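Local coordinates for protein CopN (Chlamydia pneumoniae, PDB 4NRH) that probably acts as a gatekeeper of type III secretion, forming a complex with the chaperone Scc3 that directs the secretion of translocators, at residues E33-R38 / L68-Q73; A45-I50 / L86-N91; D60-S65 / I102-I107; N106-S111 / G124-Y129; F161-M166 / V184-T189. All coordinates share one frame; numbering follows the deposited sequence.

Contact 1 (E33-R38 / L68-Q73); sequences ELRGLR and LDYLVQ
Aromatic contact comes first: L34 CB stands over one face of the Y70 ring, 4.2 Å from the centroid and 26° off the ring normal, which is CH-pi geometry. The ring also meets backbone, for Y70 CE2 lies 3.5 Å from L34 O. The tyrosine CG is anti to the backbone N (chi1 157°), on a CB that already points to helix 31-40. At the phenol end the contacts are mainly with arginine methylenes: R38 CD comes to 3.6 Å from Y70 OH, and R35 CG to 4.0 Å from the same oxygen. The charged tip of R35 is engaged elsewhere, in salt bridges to D17 and D20. Aliphatic contacts complete the interface. L37 CD2 meets L71 CD1 at 3.9 Å, the two side chains crossing at about a right angle, while L71 CD2 sits 3.8 Å from R38 CA. Segment axes approach to 10.4 Å at 60° between their directions, a steeply crossed helix-helix pair of the all-helical HrpJ-like domain.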
# COMPACT_ATOMS: atom_id res chain seq x y z
N GLU A 33 -37.71 -17.85 8.57
CA GLU A 33 -38.14 -16.53 8.14
C GLU A 33 -38.42 -16.48 6.64
O GLU A 33 -39.30 -15.74 6.20
CB GLU A 33 -37.09 -15.48 8.52
CG GLU A 33 -37.05 -15.18 10.01
CD GLU A 33 -35.74 -14.53 10.44
OE1 GLU A 33 -34.89 -14.26 9.57
OE2 GLU A 33 -35.57 -14.29 11.66
N LEU A 34 -37.68 -17.26 5.87
CA LEU A 34 -37.90 -17.33 4.43
C LEU A 34 -39.19 -18.07 4.10
O LEU A 34 -39.96 -17.64 3.25
CB LEU A 34 -36.71 -17.99 3.73
CG LEU A 34 -35.46 -17.13 3.57
CD1 LEU A 34 -34.30 -17.95 3.04
CD2 LEU A 34 -35.74 -15.95 2.66
N ARG A 35 -39.42 -19.19 4.79
CA ARG A 35 -40.65 -19.96 4.60
C ARG A 35 -41.86 -19.17 5.09
O ARG A 35 -42.94 -19.27 4.52
CB ARG A 35 -40.56 -21.30 5.33
CG ARG A 35 -39.59 -22.29 4.70
CD ARG A 35 -39.66 -23.65 5.37
NE ARG A 35 -39.14 -23.61 6.74
CZ ARG A 35 -37.88 -23.88 7.06
NH1 ARG A 35 -37.01 -24.21 6.12
NH2 ARG A 35 -37.49 -23.82 8.33
N GLY A 36 -41.67 -18.40 6.16
CA GLY A 36 -42.72 -17.56 6.69
C GLY A 36 -43.18 -16.53 5.68
O GLY A 36 -44.38 -16.24 5.57
N LEU A 37 -42.23 -15.97 4.95
CA LEU A 37 -42.53 -15.02 3.89
C LEU A 37 -43.26 -15.71 2.74
O LEU A 37 -44.24 -15.19 2.21
CB LEU A 37 -41.25 -14.35 3.38
CG LEU A 37 -41.39 -13.40 2.19
CD1 LEU A 37 -42.40 -12.30 2.50
CD2 LEU A 37 -40.04 -12.81 1.81
N ARG A 38 -42.77 -16.89 2.38
CA ARG A 38 -43.38 -17.71 1.33
C ARG A 38 -44.83 -18.07 1.65
O ARG A 38 -45.70 -18.01 0.79
CB ARG A 38 -42.57 -18.98 1.12
CG ARG A 38 -43.13 -19.92 0.07
CD ARG A 38 -42.57 -21.32 0.23
NE ARG A 38 -42.97 -21.91 1.50
CZ ARG A 38 -42.52 -23.07 1.97
NH1 ARG A 38 -41.64 -23.77 1.26
NH2 ARG A 38 -42.94 -23.53 3.14
N LEU A 68 -36.20 -12.52 -2.36
CA LEU A 68 -36.87 -12.54 -3.66
C LEU A 68 -36.27 -13.60 -4.58
O LEU A 68 -37.00 -14.29 -5.30
CB LEU A 68 -36.79 -11.17 -4.32
CG LEU A 68 -37.85 -10.18 -3.81
CD1 LEU A 68 -37.45 -8.75 -4.13
CD2 LEU A 68 -39.22 -10.51 -4.39
N ASP A 69 -34.94 -13.73 -4.57
CA ASP A 69 -34.27 -14.80 -5.30
C ASP A 69 -34.80 -16.16 -4.87
O ASP A 69 -35.02 -17.04 -5.70
CB ASP A 69 -32.75 -14.73 -5.10
CG ASP A 69 -32.14 -13.48 -5.71
OD1 ASP A 69 -32.69 -12.96 -6.70
OD2 ASP A 69 -31.10 -13.02 -5.19
N TYR A 70 -34.98 -16.32 -3.56
CA TYR A 70 -35.48 -17.58 -3.01
C TYR A 70 -36.91 -17.86 -3.45
O TYR A 70 -37.24 -18.98 -3.84
CB TYR A 70 -35.41 -17.56 -1.48
CG TYR A 70 -36.37 -18.53 -0.83
CD1 TYR A 70 -36.13 -19.90 -0.85
CD2 TYR A 70 -37.53 -18.08 -0.20
CE1 TYR A 70 -37.01 -20.79 -0.27
CE2 TYR A 70 -38.41 -18.96 0.38
CZ TYR A 70 -38.15 -20.32 0.35
OH TYR A 70 -39.02 -21.20 0.93
N LEU A 71 -37.76 -16.84 -3.37
CA LEU A 71 -39.18 -16.98 -3.71
C LEU A 71 -39.36 -17.39 -5.17
O LEU A 71 -40.17 -18.27 -5.47
CB LEU A 71 -39.93 -15.67 -3.44
CG LEU A 71 -40.08 -15.27 -1.97
CD1 LEU A 71 -40.70 -13.89 -1.85
CD2 LEU A 71 -40.90 -16.31 -1.21
N VAL A 72 -38.61 -16.75 -6.06
CA VAL A 72 -38.65 -17.08 -7.47
C VAL A 72 -38.19 -18.52 -7.72
O VAL A 72 -38.78 -19.25 -8.52
CB VAL A 72 -37.77 -16.11 -8.30
CG1 VAL A 72 -37.58 -16.62 -9.72
CG2 VAL A 72 -38.38 -14.72 -8.30
N GLN A 73 -37.15 -18.93 -7.01
CA GLN A 73 -36.54 -20.24 -7.22
C GLN A 73 -37.37 -21.39 -6.64
O GLN A 73 -37.41 -22.48 -7.21
CB GLN A 73 -35.13 -20.27 -6.62
CG GLN A 73 -34.30 -21.47 -7.06
CD GLN A 73 -32.90 -21.46 -6.46
OE1 GLN A 73 -32.49 -20.49 -5.81
NE2 GLN A 73 -32.17 -22.54 -6.66

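Contact 2 (A45-I50 / L86-N91); sequences ASPEDI and LIQARN
P47 and I50, one turn apart at the start of helix 47-57, close on A89 of helix 80-97, so that a helix N-terminus with a capping box is laid against the flank of a second helix of the HrpJ-like domain. The backbones come close: P47 CA is 4.6 Å from A89 CA, which the small alanine side chain permits. A89 CB lies 3.8 Å from P47 O and 3.9 Å from I50 CG2. I50 and L86 cross at about a right angle, and both isoleucine branches reach the same methyl, with CD1 3.6 Å and CG2 3.7 Å from L86 CD2. P47 and Q88 cross obliquely, the ring's CG 3.8 Å from Q88 NE2. Behind the interface L86 also leans on L71 and V72 of helix 61-74. The start of helix 47-57 is fixed by S46 and D49: D49 N donates to S46 OG over 3.2 Å at an N-H...O angle of 160°, and S46 N returns a weak bond of 3.4 Å to D49 OD2.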
# COMPACT_ATOMS: atom_id res chain seq x y z
N ALA A 45 -51.42 -13.42 -5.53
CA ALA A 45 -50.76 -12.18 -5.13
C ALA A 45 -50.18 -11.44 -6.33
O ALA A 45 -49.56 -12.04 -7.21
CB ALA A 45 -49.66 -12.47 -4.12
N SER A 46 -50.38 -10.13 -6.36
CA SER A 46 -49.83 -9.28 -7.41
C SER A 46 -48.39 -8.91 -7.06
O SER A 46 -47.98 -9.05 -5.90
CB SER A 46 -50.68 -8.02 -7.58
OG SER A 46 -50.64 -7.21 -6.41
N PRO A 47 -47.60 -8.48 -8.06
CA PRO A 47 -46.25 -7.97 -7.80
C PRO A 47 -46.22 -6.91 -6.70
O PRO A 47 -45.31 -6.91 -5.87
CB PRO A 47 -45.84 -7.38 -9.14
CG PRO A 47 -46.56 -8.22 -10.14
CD PRO A 47 -47.88 -8.56 -9.50
N GLU A 48 -47.21 -6.02 -6.70
CA GLU A 48 -47.34 -5.01 -5.66
C GLU A 48 -47.53 -5.65 -4.29
O GLU A 48 -46.89 -5.25 -3.31
CB GLU A 48 -48.50 -4.06 -5.96
CG GLU A 48 -48.27 -3.13 -7.14
CD GLU A 48 -48.44 -3.81 -8.48
OE1 GLU A 48 -49.04 -4.91 -8.52
OE2 GLU A 48 -47.99 -3.25 -9.50
N ASP A 49 -48.43 -6.63 -4.22
CA ASP A 49 -48.69 -7.36 -2.98
C ASP A 49 -47.43 -8.04 -2.47
O ASP A 49 -47.15 -8.03 -1.27
CB ASP A 49 -49.80 -8.39 -3.19
CG ASP A 49 -51.16 -7.76 -3.42
OD1 ASP A 49 -51.35 -6.58 -3.04
OD2 ASP A 49 -52.04 -8.44 -3.98
N ILE A 50 -46.69 -8.65 -3.39
CA ILE A 50 -45.45 -9.34 -3.06
C ILE A 50 -44.43 -8.39 -2.44
O ILE A 50 -43.90 -8.66 -1.37
CB ILE A 50 -44.83 -10.00 -4.31
CG1 ILE A 50 -45.73 -11.13 -4.82
CG2 ILE A 50 -43.44 -10.51 -4.00
CD1 ILE A 50 -45.44 -11.54 -6.24
N LEU A 86 -43.79 -13.04 -9.19
CA LEU A 86 -42.58 -12.92 -8.38
C LEU A 86 -41.39 -12.42 -9.20
O LEU A 86 -40.60 -11.61 -8.71
CB LEU A 86 -42.24 -14.27 -7.74
CG LEU A 86 -43.14 -14.69 -6.57
CD1 LEU A 86 -43.00 -16.17 -6.29
CD2 LEU A 86 -42.80 -13.88 -5.33
N ILE A 87 -41.27 -12.91 -10.43
CA ILE A 87 -40.19 -12.49 -11.31
C ILE A 87 -40.30 -11.00 -11.61
O ILE A 87 -39.30 -10.27 -11.56
CB ILE A 87 -40.20 -13.28 -12.64
CG1 ILE A 87 -39.85 -14.75 -12.38
CG2 ILE A 87 -39.22 -12.68 -13.63
CD1 ILE A 87 -40.12 -15.66 -13.57
N GLN A 88 -41.51 -10.54 -11.91
CA GLN A 88 -41.76 -9.12 -12.13
C GLN A 88 -41.46 -8.31 -10.88
O GLN A 88 -40.83 -7.25 -10.95
CB GLN A 88 -43.21 -8.89 -12.56
CG GLN A 88 -43.55 -9.40 -13.95
CD GLN A 88 -45.05 -9.46 -14.20
OE1 GLN A 88 -45.57 -10.45 -14.71
NE2 GLN A 88 -45.75 -8.39 -13.83
N ALA A 89 -41.92 -8.81 -9.74
CA ALA A 89 -41.72 -8.13 -8.46
C ALA A 89 -40.24 -7.98 -8.12
O ALA A 89 -39.81 -6.92 -7.66
CB ALA A 89 -42.44 -8.89 -7.35
N ARG A 90 -39.47 -9.04 -8.35
CA ARG A 90 -38.03 -8.99 -8.10
C ARG A 90 -37.36 -7.97 -9.01
O ARG A 90 -36.48 -7.22 -8.58
CB ARG A 90 -37.40 -10.37 -8.30
CG ARG A 90 -35.87 -10.35 -8.22
CD ARG A 90 -35.28 -11.75 -8.22
NE ARG A 90 -35.41 -12.41 -9.51
CZ ARG A 90 -34.56 -13.32 -9.98
NH1 ARG A 90 -33.50 -13.66 -9.25
NH2 ARG A 90 -34.75 -13.87 -11.16
N ASN A 91 -37.78 -7.94 -10.27
CA ASN A 91 -37.25 -6.98 -11.24
C ASN A 91 -37.53 -5.53 -10.83
O ASN A 91 -36.68 -4.66 -10.99
CB ASN A 91 -37.82 -7.25 -12.63
CG ASN A 91 -37.38 -6.21 -13.65
OD1 ASN A 91 -36.21 -6.14 -14.01
ND2 ASN A 91 -38.33 -5.40 -14.11

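Contact 3 (D60-S65 / I102-I107); sequences DPALQS and IGAKNI
A62 and K105 meet where the two backbones come closest, A62 CA being 4.7 Å from K105 CA. The methyl of A62 does the touching on its side: CB is 3.7 Å from A104 CB and 3.8 Å from K105 N, so it rests against both a small side chain and the backbone of the opposing helix. With these small methyls at the interface, the start of helix 61-74 lies close to helix 99-105, within the HrpJ-like domain. A62 N is itself tied down by D60, the N-cap residue, whose OD1 accepts from it at 2.9 Å with an N-H...O angle of 140°.

K105 then stretches alongside helix 61-74 to the next turn. Its chain runs extended as far as CD and bends at chi3 (67°), which places CE 3.3 Å from S65 OG. The ammonium goes further and donates from NZ to S65 OG at 2.8 Å. S65 turns its hydroxyl anti to the backbone N (chi1 -177°), and I102 CD1, on the same helix as K105, touches this OG at 3.8 Å. The stronger partner of K105 NZ is D69, one turn further along helix 61-74, with which it forms a salt bridge. An ammonium gripped by a carboxylate and an accepting hydroxyl probably stays charged, and its positive end ties helix 99-105 to two successive turns of helix 61-74.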
# COMPACT_ATOMS: atom_id res chain seq x y z
N ASP A 60 -33.74 -5.13 5.65
CA ASP A 60 -32.57 -4.77 4.86
C ASP A 60 -32.76 -5.13 3.39
O ASP A 60 -33.05 -6.29 3.06
CB ASP A 60 -31.32 -5.46 5.41
CG ASP A 60 -30.04 -4.92 4.80
OD1 ASP A 60 -29.72 -5.28 3.65
OD2 ASP A 60 -29.34 -4.13 5.48
N PRO A 61 -32.61 -4.14 2.49
CA PRO A 61 -32.78 -4.29 1.04
C PRO A 61 -31.98 -5.44 0.44
O PRO A 61 -32.45 -6.09 -0.50
CB PRO A 61 -32.28 -2.95 0.50
CG PRO A 61 -32.54 -1.99 1.60
CD PRO A 61 -32.30 -2.75 2.87
N ALA A 62 -30.78 -5.69 0.96
CA ALA A 62 -29.94 -6.78 0.46
C ALA A 62 -30.58 -8.13 0.77
O ALA A 62 -30.57 -9.04 -0.07
CB ALA A 62 -28.55 -6.70 1.07
N LEU A 63 -31.13 -8.26 1.97
CA LEU A 63 -31.82 -9.48 2.37
C LEU A 63 -33.17 -9.59 1.66
O LEU A 63 -33.63 -10.70 1.37
CB LEU A 63 -32.00 -9.53 3.89
CG LEU A 63 -30.82 -10.05 4.72
CD1 LEU A 63 -30.41 -11.44 4.26
CD2 LEU A 63 -29.64 -9.09 4.68
N GLN A 64 -33.80 -8.45 1.41
CA GLN A 64 -35.03 -8.42 0.61
C GLN A 64 -34.76 -8.99 -0.77
O GLN A 64 -35.55 -9.78 -1.29
CB GLN A 64 -35.57 -6.99 0.49
CG GLN A 64 -36.02 -6.36 1.79
CD GLN A 64 -36.41 -4.90 1.63
OE1 GLN A 64 -36.36 -4.36 0.52
NE2 GLN A 64 -36.80 -4.27 2.73
N SER A 65 -33.64 -8.58 -1.35
CA SER A 65 -33.23 -9.05 -2.67
C SER A 65 -32.90 -10.54 -2.64
O SER A 65 -33.16 -11.26 -3.60
CB SER A 65 -32.02 -8.25 -3.17
OG SER A 65 -31.65 -8.64 -4.48
N ILE A 102 -28.52 -4.85 -4.94
CA ILE A 102 -27.63 -5.80 -5.62
C ILE A 102 -26.18 -5.67 -5.16
O ILE A 102 -25.52 -6.68 -4.89
CB ILE A 102 -27.69 -5.62 -7.14
CG1 ILE A 102 -29.13 -5.68 -7.63
CG2 ILE A 102 -26.85 -6.68 -7.84
CD1 ILE A 102 -29.82 -6.99 -7.33
N GLY A 103 -25.69 -4.44 -5.06
CA GLY A 103 -24.34 -4.19 -4.61
C GLY A 103 -24.11 -4.68 -3.19
O GLY A 103 -23.08 -5.29 -2.90
N ALA A 104 -25.07 -4.42 -2.32
CA ALA A 104 -25.00 -4.86 -0.93
C ALA A 104 -25.06 -6.39 -0.84
O ALA A 104 -24.34 -7.00 -0.05
CB ALA A 104 -26.12 -4.24 -0.11
N LYS A 105 -25.93 -6.99 -1.64
CA LYS A 105 -26.09 -8.44 -1.65
C LYS A 105 -24.81 -9.16 -2.09
O LYS A 105 -24.51 -10.25 -1.62
CB LYS A 105 -27.26 -8.84 -2.55
CG LYS A 105 -27.50 -10.34 -2.65
CD LYS A 105 -28.80 -10.64 -3.38
CE LYS A 105 -28.73 -10.24 -4.84
NZ LYS A 105 -29.99 -10.56 -5.57
N ASN A 106 -24.06 -8.53 -3.00
CA ASN A 106 -22.84 -9.13 -3.51
C ASN A 106 -21.67 -9.11 -2.52
O ASN A 106 -20.64 -9.74 -2.76
CB ASN A 106 -22.42 -8.44 -4.81
CG ASN A 106 -23.37 -8.73 -5.95
OD1 ASN A 106 -24.20 -9.64 -5.88
ND2 ASN A 106 -23.27 -7.95 -7.02
N ILE A 107 -21.83 -8.37 -1.43
CA ILE A 107 -20.82 -8.33 -0.38
C ILE A 107 -21.41 -8.78 0.95
O ILE A 107 -20.86 -8.51 2.02
CB ILE A 107 -20.21 -6.93 -0.22
CG1 ILE A 107 -21.29 -5.91 0.17
CG2 ILE A 107 -19.50 -6.50 -1.49
CD1 ILE A 107 -20.74 -4.60 0.68

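Contact 4 (N106-S111 / G124-Y129); sequences NILFAS and GLRSLY
R126 and S111 make the hydrogen bond of this contact. R126 NH1 donates to S111 OG over 2.9 Å, with an N-H...O angle of 146° and the oxygen only 11° out of the guanidinium plane, hence at the edge of the group. L108 approaches the same group differently: its CD1 lies 3.3 Å above one face of the guanidinium, offset toward the rim. The aliphatic stem of the arginine is covered too, R126 CG being 3.5 Å from S111 CB. Beside it I107 and R126 run alongside in opposite senses, and I107 ends on the tyrosine, CD1 lying 3.5 Å from Y129 CD2. The isoleucine CG1 sits between the backbone N and the carbonyl carbon (chi1 61°), the crowded position, and CD1 extends from there. L125 CD1 adds a contact of 3.6 Å with S111 O.

Two consecutive helices, 108-115 and 122-133, are joined in this way inside the all-helical HrpJ-like domain, all six touching residues being buried. One shell further out, E28 forms a salt bridge with R126 NH1 and is the stronger partner of that nitrogen, while D60 makes a long, weak ion pair with NH2. L63 of helix 61-74 packs on both R126 and L108. L108 also touches N26, one of the residues at the sodium site, and Y129 also meets M166 of helix 152-172.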
# COMPACT_ATOMS: atom_id res chain seq x y z
N ASN A 106 -24.06 -8.53 -3.00
CA ASN A 106 -22.84 -9.13 -3.51
C ASN A 106 -21.67 -9.11 -2.52
O ASN A 106 -20.64 -9.74 -2.76
CB ASN A 106 -22.42 -8.44 -4.81
CG ASN A 106 -23.37 -8.73 -5.95
OD1 ASN A 106 -24.20 -9.64 -5.88
ND2 ASN A 106 -23.27 -7.95 -7.02
N ILE A 107 -21.83 -8.37 -1.43
CA ILE A 107 -20.82 -8.33 -0.38
C ILE A 107 -21.41 -8.78 0.95
O ILE A 107 -20.86 -8.51 2.02
CB ILE A 107 -20.21 -6.93 -0.22
CG1 ILE A 107 -21.29 -5.91 0.17
CG2 ILE A 107 -19.50 -6.50 -1.49
CD1 ILE A 107 -20.74 -4.60 0.68
N LEU A 108 -22.55 -9.47 0.86
CA LEU A 108 -23.29 -9.93 2.03
C LEU A 108 -22.45 -10.78 2.98
O LEU A 108 -22.33 -10.48 4.16
CB LEU A 108 -24.53 -10.71 1.58
CG LEU A 108 -25.65 -10.94 2.59
CD1 LEU A 108 -26.18 -9.62 3.11
CD2 LEU A 108 -26.77 -11.74 1.94
N PHE A 109 -21.88 -11.86 2.45
CA PHE A 109 -21.14 -12.82 3.26
C PHE A 109 -19.82 -12.25 3.76
O PHE A 109 -19.37 -12.56 4.87
CB PHE A 109 -20.89 -14.10 2.47
CG PHE A 109 -22.15 -14.80 2.04
CD1 PHE A 109 -23.07 -15.24 2.98
CD2 PHE A 109 -22.43 -14.99 0.69
CE1 PHE A 109 -24.23 -15.88 2.58
CE2 PHE A 109 -23.59 -15.62 0.30
CZ PHE A 109 -24.49 -16.07 1.24
N ALA A 110 -19.19 -11.41 2.94
CA ALA A 110 -17.97 -10.72 3.35
C ALA A 110 -18.24 -9.80 4.53
O ALA A 110 -17.49 -9.77 5.50
CB ALA A 110 -17.38 -9.93 2.19
N SER A 111 -19.34 -9.06 4.44
CA SER A 111 -19.72 -8.12 5.49
C SER A 111 -20.01 -8.82 6.80
O SER A 111 -19.71 -8.29 7.87
CB SER A 111 -20.95 -7.31 5.06
OG SER A 111 -22.10 -8.14 4.98
N GLY A 124 -24.09 -2.33 8.58
CA GLY A 124 -23.32 -1.12 8.80
C GLY A 124 -22.10 -1.08 7.91
O GLY A 124 -21.75 -0.02 7.37
N LEU A 125 -21.46 -2.23 7.75
CA LEU A 125 -20.30 -2.34 6.87
C LEU A 125 -20.69 -2.19 5.40
O LEU A 125 -19.97 -1.56 4.62
CB LEU A 125 -19.58 -3.67 7.10
CG LEU A 125 -18.82 -3.82 8.42
CD1 LEU A 125 -18.06 -5.13 8.46
CD2 LEU A 125 -17.88 -2.65 8.64
N ARG A 126 -21.83 -2.77 5.03
CA ARG A 126 -22.31 -2.68 3.65
C ARG A 126 -22.69 -1.25 3.30
O ARG A 126 -22.46 -0.80 2.17
CB ARG A 126 -23.50 -3.61 3.43
CG ARG A 126 -23.17 -5.08 3.52
CD ARG A 126 -24.30 -5.96 3.01
NE ARG A 126 -25.53 -5.82 3.79
CZ ARG A 126 -25.81 -6.53 4.87
NH1 ARG A 126 -24.94 -7.44 5.31
NH2 ARG A 126 -26.95 -6.35 5.52
N SER A 127 -23.28 -0.54 4.25
CA SER A 127 -23.60 0.86 4.07
C SER A 127 -22.34 1.69 3.85
O SER A 127 -22.29 2.55 2.97
CB SER A 127 -24.39 1.39 5.27
OG SER A 127 -24.68 2.77 5.12
N LEU A 128 -21.32 1.42 4.66
CA LEU A 128 -20.02 2.08 4.51
C LEU A 128 -19.38 1.80 3.15
O LEU A 128 -18.92 2.72 2.47
CB LEU A 128 -19.07 1.66 5.62
CG LEU A 128 -17.65 2.22 5.47
CD1 LEU A 128 -17.62 3.71 5.77
CD2 LEU A 128 -16.67 1.47 6.35
N TYR A 129 -19.35 0.53 2.76
CA TYR A 129 -18.79 0.13 1.47
C TYR A 129 -19.47 0.86 0.32
O TYR A 129 -18.81 1.37 -0.59
CB TYR A 129 -18.89 -1.38 1.27
CG TYR A 129 -18.31 -1.83 -0.06
CD1 TYR A 129 -16.95 -2.04 -0.20
CD2 TYR A 129 -19.13 -2.04 -1.16
CE1 TYR A 129 -16.41 -2.44 -1.41
CE2 TYR A 129 -18.61 -2.45 -2.37
CZ TYR A 129 -17.25 -2.65 -2.49
OH TYR A 129 -16.72 -3.05 -3.69

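Contact 5 (F161-M166 / V184-T189); sequences FLMKGM and VLMTET
M166 of helix 152-172 packs against L185, M186 and T189 of helix 179-215. The two helices follow each other in the chain and form an antiparallel helical hairpin, their segment axes 10.1 Å apart at closest and 161° between directions. Starting at CB, M166 already meets the opposing helix, 3.7 Å from M186 CG. The chain continues through CG, placed anti to the carbonyl carbon, and SD comes next: it lies 3.6 Å from L185 CB, the two side chains crossing at about a right angle. At chi3 (-52°) the chain bends, and CE ends 3.6 Å from T189 OG1 and 3.7 Å from M186 CG. M166 and T189 thus reach toward each other tip to tip, whereas M166 and M186 pass side by side, heading opposite ways.

One turn earlier on the same helix, M163 is bent at both chi2 and chi3. Its SD touches T189 CG2 at 3.6 Å, and its CE meets the methyl carbon of M186. The flexible thioethers therefore fill the hairpin interface from both helices. M163 also packs on D24 of the chaperone chain, so this edge of the hairpin borders the complex partner. M166 also touches T133 of helix 122-133. The threonine hydroxyl is satisfied within its own helix: T189 OG1 donates over 2.7 Å to L185 O from 36° out of the carbonyl plane, on the face opposite T189 N.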
# COMPACT_ATOMS: atom_id res chain seq x y z
N PHE A 161 -11.77 -5.00 4.97
CA PHE A 161 -13.10 -5.29 4.45
C PHE A 161 -13.35 -4.52 3.16
O PHE A 161 -13.90 -5.06 2.20
CB PHE A 161 -14.18 -4.95 5.48
CG PHE A 161 -15.56 -4.87 4.89
CD1 PHE A 161 -16.20 -6.02 4.45
CD2 PHE A 161 -16.21 -3.66 4.77
CE1 PHE A 161 -17.47 -5.95 3.90
CE2 PHE A 161 -17.48 -3.58 4.23
CZ PHE A 161 -18.11 -4.73 3.79
N LEU A 162 -12.96 -3.25 3.15
CA LEU A 162 -13.13 -2.39 1.99
C LEU A 162 -12.34 -2.93 0.80
O LEU A 162 -12.85 -2.95 -0.33
CB LEU A 162 -12.68 -0.96 2.31
CG LEU A 162 -13.54 -0.18 3.31
CD1 LEU A 162 -13.00 1.22 3.51
CD2 LEU A 162 -14.99 -0.14 2.85
N MET A 163 -11.11 -3.36 1.05
CA MET A 163 -10.26 -3.93 0.01
C MET A 163 -10.85 -5.23 -0.53
O MET A 163 -10.82 -5.48 -1.74
CB MET A 163 -8.85 -4.19 0.54
CG MET A 163 -8.08 -2.92 0.87
SD MET A 163 -7.64 -1.99 -0.61
CE MET A 163 -6.56 -3.14 -1.44
N LYS A 164 -11.38 -6.06 0.37
CA LYS A 164 -11.98 -7.33 -0.01
C LYS A 164 -13.20 -7.11 -0.89
O LYS A 164 -13.40 -7.81 -1.89
CB LYS A 164 -12.35 -8.14 1.23
CG LYS A 164 -13.16 -9.39 0.95
CD LYS A 164 -12.32 -10.45 0.26
CE LYS A 164 -13.12 -11.72 0.02
NZ LYS A 164 -12.30 -12.77 -0.65
N GLY A 165 -14.03 -6.14 -0.51
CA GLY A 165 -15.20 -5.78 -1.28
C GLY A 165 -14.86 -5.26 -2.66
O GLY A 165 -15.51 -5.63 -3.65
N MET A 166 -13.85 -4.40 -2.74
CA MET A 166 -13.46 -3.80 -4.01
C MET A 166 -12.81 -4.83 -4.93
O MET A 166 -12.96 -4.77 -6.15
CB MET A 166 -12.52 -2.62 -3.78
CG MET A 166 -13.22 -1.37 -3.25
SD MET A 166 -12.10 -0.01 -2.87
CE MET A 166 -10.90 -0.83 -1.83
N VAL A 184 -8.49 3.08 -8.59
CA VAL A 184 -8.07 4.27 -7.87
C VAL A 184 -8.48 4.18 -6.40
O VAL A 184 -7.72 4.57 -5.51
CB VAL A 184 -8.66 5.54 -8.50
CG1 VAL A 184 -8.29 6.77 -7.68
CG2 VAL A 184 -8.18 5.70 -9.93
N LEU A 185 -9.67 3.66 -6.16
CA LEU A 185 -10.18 3.49 -4.80
C LEU A 185 -9.31 2.54 -3.99
O LEU A 185 -9.03 2.79 -2.81
CB LEU A 185 -11.63 2.99 -4.83
CG LEU A 185 -12.70 3.86 -4.17
CD1 LEU A 185 -12.15 5.21 -3.74
CD2 LEU A 185 -13.89 4.04 -5.10
N MET A 186 -8.88 1.45 -4.62
CA MET A 186 -8.02 0.48 -3.96
C MET A 186 -6.65 1.08 -3.65
O MET A 186 -6.07 0.82 -2.60
CB MET A 186 -7.87 -0.79 -4.81
CG MET A 186 -9.16 -1.58 -4.95
SD MET A 186 -9.00 -3.08 -5.94
CE MET A 186 -8.24 -4.19 -4.75
N THR A 187 -6.14 1.88 -4.59
CA THR A 187 -4.88 2.58 -4.39
C THR A 187 -4.96 3.53 -3.20
O THR A 187 -4.06 3.55 -2.35
CB THR A 187 -4.47 3.38 -5.65
OG1 THR A 187 -4.23 2.47 -6.74
CG2 THR A 187 -3.21 4.19 -5.39
N GLU A 188 -6.03 4.30 -3.14
CA GLU A 188 -6.25 5.24 -2.04
C GLU A 188 -6.44 4.52 -0.71
O GLU A 188 -5.99 5.00 0.34
CB GLU A 188 -7.47 6.13 -2.32
CG GLU A 188 -7.28 7.10 -3.48
CD GLU A 188 -6.10 8.04 -3.29
OE1 GLU A 188 -5.77 8.36 -2.12
OE2 GLU A 188 -5.50 8.47 -4.30
N THR A 189 -7.10 3.37 -0.74
CA THR A 189 -7.34 2.59 0.46
C THR A 189 -6.04 1.95 0.96
O THR A 189 -5.82 1.84 2.16
CB THR A 189 -8.41 1.50 0.23
OG1 THR A 189 -9.62 2.10 -0.24
CG2 THR A 189 -8.69 0.74 1.52

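Starting from the N terminus, contact 1 closes a loop from helix 31-40 to helix 61-74. Contact 2 opens inside that loop and closes beyond it on helix 80-97, and contact 3 opens inside both and ends on helix 99-105, so the three cross one another. The D69 carboxylate joins them, with R90 NH1 on OD1 and K105 NZ on OD2. Contact 4 begins on residues 106-107, where contact 3 ends, and makes a short closure to helix 122-133. Contact 5 follows in series, tied to contact 4 by a probable hydrogen bond between Y129 OH and G165 O; contact 5 itself extends the array to helix 179-215.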